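Local coordinates for PROTEIN (hypothetical protein EF0366) (Enterococcus faecalis, PDB 1VPY), which is of unknown function but belongs to the DUF72 family and folds as a TIM alpha/beta barrel, with zinc ions bound in the crystal, at residues 170-176 with 194-200. Residues are numbered along the deposited sequence; the frame is centred on the assembly and turned at random.
Sequences KENQFSL and YVTNPNL
Thr196 turns OG1 between its own backbone N and carbonyl carbon (chi1 56°), which sets the hydroxyl against the backbone of Phe174 and Leu176, while Asn197 swings CG away from its backbone N (chi1 -177°), which carries the amide to the carbonyl of Gln173. This is the end of the TIM barrel where its strands begin: helix 162-171 closes in a Schellman motif with Gln173 at C-prime, the chain enters strand 175-180, and the loop leading into the next strand, 201-205, packs against that junction. Thr196 OG1 works in both directions, donating to Phe174 O at 2.6 Å and accepting from Leu176 N at 2.8 Å, the latter N-H almost straight at 171°. Its CG2 meanwhile rests on Leu176 CB, 3.7 Å away. Asn197 ND2 reaches Gln173 O at 3.0 Å, coming from above the carbonyl plane along a bent path. The other amide atom, OD1, takes Asn199 N in an Asx turn, so OD1 is tied into the type I turn 197-200 while ND2 ties that turn to the helix-strand junction. Within the strand, Ser175 OG donates to Leu200 O at 2.6 Å, and the Leu200 side chain touches Phe115 and Ala116 of strand 114-120. At the exposed margin, Lys170 lays its chain over Thr196 O, and a water accepts from Lys170 NZ at 2.8 Å and donates to Val195 O at 2.6 Å.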
loop_
_atom_site.group_PDB
_atom_site.type_symbol
_atom_site.label_atom_id
_atom_site.label_comp_id
_atom_site.label_asym_id
_atom_site.label_seq_id
_atom_site.Cartn_x
_atom_site.Cartn_y
_atom_site.Cartn_z
ATOM N N LYS A 170 -4.720 10.110 11.573
ATOM C CA LYS A 170 -3.682 11.024 12.055
ATOM C C LYS A 170 -3.220 10.683 13.473
ATOM O O LYS A 170 -2.021 10.526 13.707
ATOM C CB LYS A 170 -4.150 12.481 12.010
ATOM C CG LYS A 170 -3.530 13.315 10.915
ATOM C CD LYS A 170 -3.059 14.651 11.464
ATOM C CE LYS A 170 -2.718 15.634 10.350
ATOM N NZ LYS A 170 -3.950 16.224 9.767
ATOM N N GLU A 171 -4.168 10.563 14.404
ATOM C CA GLU A 171 -3.864 10.235 15.803
ATOM C C GLU A 171 -3.043 8.962 15.966
ATOM O O GLU A 171 -2.219 8.872 16.869
ATOM C CB GLU A 171 -5.142 10.113 16.629
ATOM C CG GLU A 171 -5.681 11.433 17.151
ATOM C CD GLU A 171 -7.137 11.338 17.589
ATOM O OE1 GLU A 171 -7.720 10.231 17.502
ATOM O OE2 GLU A 171 -7.698 12.378 18.012
ATOM N N ASN A 172 -3.267 7.986 15.091
ATOM C CA ASN A 172 -2.554 6.717 15.160
ATOM C C ASN A 172 -1.357 6.636 14.223
ATOM O O ASN A 172 -0.776 5.571 14.059
ATOM C CB ASN A 172 -3.511 5.564 14.883
ATOM C CG ASN A 172 -4.529 5.379 15.986
ATOM O OD1 ASN A 172 -4.192 4.981 17.102
ATOM N ND2 ASN A 172 -5.784 5.670 15.680
ATOM N N GLN A 173 -0.989 7.771 13.630
ATOM C CA GLN A 173 0.082 7.853 12.628
ATOM C C GLN A 173 -0.104 6.857 11.473
ATOM O O GLN A 173 0.872 6.387 10.880
ATOM C CB GLN A 173 1.474 7.687 13.260
ATOM C CG GLN A 173 1.870 8.755 14.264
ATOM C CD GLN A 173 1.607 8.343 15.706
ATOM O OE1 GLN A 173 1.254 7.196 15.994
ATOM N NE2 GLN A 173 1.793 9.282 16.626
ATOM N N PHE A 174 -1.356 6.523 11.167
ATOM C CA PHE A 174 -1.644 5.651 10.036
ATOM C C PHE A 174 -1.528 6.465 8.762
ATOM O O PHE A 174 -2.009 7.603 8.698
ATOM C CB PHE A 174 -3.042 5.040 10.138
ATOM C CG PHE A 174 -3.141 3.877 11.094
ATOM C CD1 PHE A 174 -2.109 2.948 11.205
ATOM C CD2 PHE A 174 -4.290 3.692 11.857
ATOM C CE1 PHE A 174 -2.209 1.863 12.087
ATOM C CE2 PHE A 174 -4.403 2.616 12.739
ATOM C CZ PHE A 174 -3.362 1.703 12.855
ATOM N N SER A 175 -0.862 5.899 7.758
ATOM C CA SER A 175 -0.794 6.522 6.445
ATOM C C SER A 175 -1.976 6.020 5.604
ATOM O O SER A 175 -1.934 4.911 5.064
ATOM C CB SER A 175 0.543 6.215 5.775
ATOM O OG SER A 175 0.600 6.816 4.496
ATOM N N LEU A 176 -3.042 6.815 5.516
ATOM C CA LEU A 176 -4.248 6.355 4.816
ATOM C C LEU A 176 -4.007 6.336 3.315
ATOM O O LEU A 176 -3.712 7.370 2.707
ATOM C CB LEU A 176 -5.469 7.204 5.153
ATOM C CG LEU A 176 -6.778 6.800 4.463
ATOM C CD1 LEU A 176 -7.328 5.474 5.001
ATOM C CD2 LEU A 176 -7.823 7.900 4.608
ATOM N N TYR A 194 -5.278 13.202 0.665
ATOM C CA TYR A 194 -5.172 13.853 1.968
ATOM C C TYR A 194 -4.049 13.175 2.732
ATOM O O TYR A 194 -3.969 11.941 2.735
ATOM C CB TYR A 194 -6.486 13.703 2.750
ATOM C CG TYR A 194 -6.495 14.424 4.087
ATOM C CD1 TYR A 194 -5.932 13.841 5.228
ATOM C CD2 TYR A 194 -7.062 15.695 4.209
ATOM C CE1 TYR A 194 -5.931 14.508 6.452
ATOM C CE2 TYR A 194 -7.068 16.364 5.428
ATOM C CZ TYR A 194 -6.501 15.767 6.541
ATOM O OH TYR A 194 -6.509 16.434 7.740
ATOM N N VAL A 195 -3.193 13.964 3.380
ATOM C CA VAL A 195 -2.073 13.419 4.158
ATOM C C VAL A 195 -2.464 13.186 5.612
ATOM O O VAL A 195 -2.739 14.132 6.334
ATOM C CB VAL A 195 -0.847 14.343 4.125
ATOM C CG1 VAL A 195 0.296 13.723 4.883
ATOM C CG2 VAL A 195 -0.430 14.626 2.696
ATOM N N THR A 196 -2.488 11.924 6.035
ATOM C CA THR A 196 -2.801 11.577 7.427
ATOM C C THR A 196 -1.525 11.398 8.237
ATOM O O THR A 196 -1.522 11.565 9.451
ATOM C CB THR A 196 -3.589 10.278 7.517
ATOM O OG1 THR A 196 -2.843 9.246 6.870
ATOM C CG2 THR A 196 -4.941 10.418 6.841
ATOM N N ASN A 197 -0.448 11.032 7.550
ATOM C CA ASN A 197 0.861 10.939 8.160
ATOM C C ASN A 197 1.868 11.681 7.295
ATOM O O ASN A 197 2.284 11.172 6.256
ATOM C CB ASN A 197 1.268 9.480 8.346
ATOM C CG ASN A 197 2.617 9.325 9.046
ATOM O OD1 ASN A 197 3.407 10.273 9.148
ATOM N ND2 ASN A 197 2.886 8.117 9.531
ATOM N N PRO A 198 2.262 12.896 7.717
ATOM C CA PRO A 198 3.196 13.723 6.951
ATOM C C PRO A 198 4.561 13.085 6.688
ATOM O O PRO A 198 5.376 13.677 5.979
ATOM C CB PRO A 198 3.349 14.984 7.817
ATOM C CG PRO A 198 2.893 14.593 9.163
ATOM C CD PRO A 198 1.823 13.573 8.948
ATOM N N ASN A 199 4.807 11.898 7.240
ATOM C CA ASN A 199 6.095 11.220 7.066
ATOM C C ASN A 199 6.113 10.293 5.875
ATOM O O ASN A 199 7.188 9.912 5.402
ATOM C CB ASN A 199 6.489 10.434 8.314
ATOM C CG ASN A 199 6.988 11.323 9.425
ATOM O OD1 ASN A 199 7.983 12.039 9.277
ATOM N ND2 ASN A 199 6.301 11.279 10.555
ATOM N N LEU A 200 4.926 9.922 5.406
ATOM C CA LEU A 200 4.787 9.058 4.243
ATOM C C LEU A 200 3.339 8.957 3.770
ATOM O O LEU A 200 2.429 8.676 4.552
ATOM C CB LEU A 200 5.369 7.659 4.506
ATOM C CG LEU A 200 4.674 6.642 5.413
ATOM C CD1 LEU A 200 5.152 5.257 5.036
ATOM C CD2 LEU A 200 4.924 6.916 6.900
HETATM O O HOH W 1 -3.303 16.584 7.111
#